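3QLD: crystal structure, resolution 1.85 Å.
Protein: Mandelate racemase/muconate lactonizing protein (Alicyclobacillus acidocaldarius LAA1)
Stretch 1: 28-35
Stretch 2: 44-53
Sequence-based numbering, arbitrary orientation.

Stretch 1 (28-35) EKQAILVQ
Stretch 2 44-53: GWSECVALAE

The most distinctive feature of this contact is the way Gln35 lies flat across the indole of Trp45: Gln35 CB sits 3.9 Å from the centroid of the six-membered ring of Trp45 and only 6° off the ring normal, a CH-pi contact over the face. Both residues contribute to this fit. Gln35 is extended (chi1 t, chi2 t, chi3 31°), and its NE2 comes within 3.2 Å of Trp45 CZ2; Trp45 adopts chi1 m with chi2 at 67°, which brings the end of its side chain nearer the neighbouring strand. At the ring edge, Leu33 CD1 packs 4.0 Å from Trp45 CZ3.

The first stretch is a strand throughout and runs antiparallel to the strand that opens the second, with 157° between their N-to-C directions and a closest axial approach of 4.6 Å. All residues of the first strand have extended backbones, with phi from -148° to -85° and psi from 117° to 156°. The register pairs Gln35 with Trp45 and Leu33 with Glu47 at non-hydrogen-bonded positions, each with CA atoms 4.6 Å apart, and Val34 with Ser46 at a hydrogen-bonded position, where the CA atoms stand 5.2 Å apart. Here the bonds are reciprocal: Val34 N donates to Ser46 O at 2.9 Å and Ser46 N to Val34 O at 3.0 Å. Farther along, Cys48 N donates to Ile32 O at 2.8 Å, whereas Ile32 N, although buried, has no partner. CA-H...O contacts supplement the ladder, the shortest from Trp45 CA to Val34 O at 3.1 Å.

Side chains alternate between the sheet faces. Leu33 (m, t) shares one with Gln35, Trp45 and Glu47, and its CD2 lies 3.7 Å from Glu47 CB. Ile32 (m, t), Val34 (t), Ser46 (p) and Cys48 (t) occupy the other, where Ile32 CB meets Cys48 CB at 4.0 Å and Val34 CB approaches Ser46 OG to 3.4 Å.

Glu47 (t, t, chi3 -15°) reaches along the sheet, placing OE2 3.9 Å from Ala31 CB and 4.1 Å from Lys29 NZ. The latter separation is too long for a salt bridge; Lys29 (t, p, t, p) instead bonds its NZ to Gln30 O at 3.0 Å.

Val49 (phi/psi -87°/4°) points away and makes no contact; contact resumes at Leu51 (m, t), whose CD2 lies 4.1 Å from Lys29 CE, and at Ala52 (-66°/-36°), whose CB meets Gln30 NE2 at 3.6 Å.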

# COMPACT_ATOMS: atom_id res chain seq x y z
N GLU A 28 15.48 -18.95 -7.63
CA GLU A 28 14.31 -19.69 -7.07
C GLU A 28 13.11 -18.77 -6.88
O GLU A 28 13.29 -17.61 -6.49
CB GLU A 28 14.62 -20.41 -5.75
CG GLU A 28 15.89 -21.32 -5.75
CD GLU A 28 15.71 -22.73 -5.11
OE1 GLU A 28 16.38 -23.66 -5.60
OE2 GLU A 28 14.96 -22.95 -4.12
N LYS A 29 11.91 -19.31 -7.13
CA LYS A 29 10.64 -18.59 -6.94
C LYS A 29 10.04 -18.91 -5.59
O LYS A 29 9.72 -20.08 -5.31
CB LYS A 29 9.61 -18.94 -8.04
CG LYS A 29 8.19 -18.25 -7.91
CD LYS A 29 8.29 -16.74 -8.23
CE LYS A 29 6.92 -16.02 -8.25
NZ LYS A 29 6.05 -16.46 -7.13
N GLN A 30 9.92 -17.89 -4.75
CA GLN A 30 9.22 -18.05 -3.48
C GLN A 30 7.74 -17.85 -3.71
O GLN A 30 7.28 -16.97 -4.47
CB GLN A 30 9.68 -17.08 -2.41
CG GLN A 30 11.18 -17.22 -2.04
CD GLN A 30 11.55 -16.26 -0.90
OE1 GLN A 30 10.91 -16.24 0.16
NE2 GLN A 30 12.54 -15.43 -1.15
N ALA A 31 6.96 -18.67 -3.05
CA ALA A 31 5.53 -18.61 -3.21
C ALA A 31 4.85 -18.98 -1.92
O ALA A 31 5.45 -19.71 -1.11
CB ALA A 31 5.12 -19.58 -4.37
N ILE A 32 3.61 -18.53 -1.69
CA ILE A 32 2.83 -18.98 -0.49
C ILE A 32 1.55 -19.64 -0.99
O ILE A 32 0.78 -18.98 -1.79
CB ILE A 32 2.44 -17.80 0.42
CG1 ILE A 32 3.67 -17.19 1.13
CG2 ILE A 32 1.49 -18.26 1.55
CD1 ILE A 32 3.26 -15.87 1.92
N LEU A 33 1.33 -20.91 -0.64
CA LEU A 33 -0.01 -21.51 -0.92
C LEU A 33 -0.89 -21.60 0.28
O LEU A 33 -0.42 -21.91 1.40
CB LEU A 33 0.15 -22.89 -1.56
CG LEU A 33 1.03 -22.97 -2.83
CD1 LEU A 33 1.06 -24.45 -3.33
CD2 LEU A 33 0.41 -22.12 -3.91
N VAL A 34 -2.18 -21.32 0.07
CA VAL A 34 -3.17 -21.38 1.12
C VAL A 34 -3.97 -22.65 0.89
O VAL A 34 -4.41 -22.91 -0.24
CB VAL A 34 -4.07 -20.18 1.06
CG1 VAL A 34 -5.15 -20.27 2.09
CG2 VAL A 34 -3.22 -18.87 1.31
N GLN A 35 -4.08 -23.44 1.95
CA GLN A 35 -4.89 -24.69 1.87
C GLN A 35 -5.93 -24.66 2.93
O GLN A 35 -5.62 -24.48 4.12
CB GLN A 35 -3.97 -25.92 1.98
CG GLN A 35 -4.75 -27.28 2.27
CD GLN A 35 -3.76 -28.44 2.51
OE1 GLN A 35 -2.67 -28.20 3.02
NE2 GLN A 35 -4.12 -29.70 2.09
N GLY A 44 -9.83 -26.42 -0.39
CA GLY A 44 -9.54 -25.40 -1.37
C GLY A 44 -8.08 -24.93 -1.28
O GLY A 44 -7.51 -24.92 -0.19
N TRP A 45 -7.46 -24.63 -2.43
CA TRP A 45 -6.11 -24.04 -2.52
C TRP A 45 -6.09 -22.70 -3.26
O TRP A 45 -6.96 -22.46 -4.13
CB TRP A 45 -5.15 -24.96 -3.29
CG TRP A 45 -4.91 -26.27 -2.56
CD1 TRP A 45 -5.83 -27.26 -2.33
CD2 TRP A 45 -3.68 -26.71 -1.99
NE1 TRP A 45 -5.24 -28.29 -1.63
CE2 TRP A 45 -3.92 -27.98 -1.40
CE3 TRP A 45 -2.40 -26.13 -1.88
CZ2 TRP A 45 -2.92 -28.72 -0.75
CZ3 TRP A 45 -1.39 -26.88 -1.24
CH2 TRP A 45 -1.66 -28.16 -0.69
N SER A 46 -5.08 -21.87 -2.98
CA SER A 46 -4.83 -20.64 -3.75
C SER A 46 -3.41 -20.25 -3.57
O SER A 46 -2.72 -20.84 -2.73
CB SER A 46 -5.67 -19.49 -3.22
OG SER A 46 -5.25 -19.17 -1.91
N GLU A 47 -2.97 -19.25 -4.35
CA GLU A 47 -1.56 -18.83 -4.25
C GLU A 47 -1.54 -17.37 -3.91
O GLU A 47 -2.28 -16.59 -4.53
CB GLU A 47 -0.81 -19.04 -5.56
CG GLU A 47 0.62 -18.54 -5.53
CD GLU A 47 1.40 -18.97 -6.78
OE1 GLU A 47 0.93 -19.87 -7.49
OE2 GLU A 47 2.48 -18.43 -7.07
N CYS A 48 -0.77 -16.99 -2.89
CA CYS A 48 -0.51 -15.53 -2.68
C CYS A 48 0.59 -15.08 -3.68
O CYS A 48 1.67 -15.66 -3.65
CB CYS A 48 -0.15 -15.29 -1.21
SG CYS A 48 0.21 -13.50 -0.95
N VAL A 49 0.30 -14.13 -4.59
CA VAL A 49 1.21 -13.84 -5.66
C VAL A 49 2.27 -12.80 -5.32
O VAL A 49 3.03 -12.37 -6.21
CB VAL A 49 0.46 -13.32 -6.97
CG1 VAL A 49 -0.46 -14.45 -7.57
CG2 VAL A 49 -0.35 -12.11 -6.70
N ALA A 50 2.29 -12.35 -4.07
CA ALA A 50 3.37 -11.41 -3.65
C ALA A 50 4.77 -11.92 -4.03
O ALA A 50 5.12 -13.10 -3.71
CB ALA A 50 3.29 -11.13 -2.12
N LEU A 51 5.60 -11.10 -4.65
CA LEU A 51 6.96 -11.48 -5.01
C LEU A 51 7.96 -11.37 -3.83
O LEU A 51 7.66 -10.81 -2.77
CB LEU A 51 7.45 -10.54 -6.13
CG LEU A 51 6.46 -10.55 -7.29
CD1 LEU A 51 6.92 -9.58 -8.34
CD2 LEU A 51 6.34 -12.02 -7.84
N ALA A 52 9.16 -11.89 -4.02
CA ALA A 52 10.10 -11.93 -2.88
C ALA A 52 10.49 -10.50 -2.46
O ALA A 52 10.68 -10.23 -1.27
CB ALA A 52 11.39 -12.70 -3.26
N GLU A 53 10.63 -9.60 -3.41
CA GLU A 53 10.99 -8.18 -3.03
C GLU A 53 9.81 -7.25 -3.37
O GLU A 53 9.11 -7.52 -4.33
CB GLU A 53 12.24 -7.72 -3.80
CG GLU A 53 13.54 -8.45 -3.41
CD GLU A 53 13.91 -8.23 -1.96
OE1 GLU A 53 13.63 -7.13 -1.41
OE2 GLU A 53 14.46 -9.16 -1.37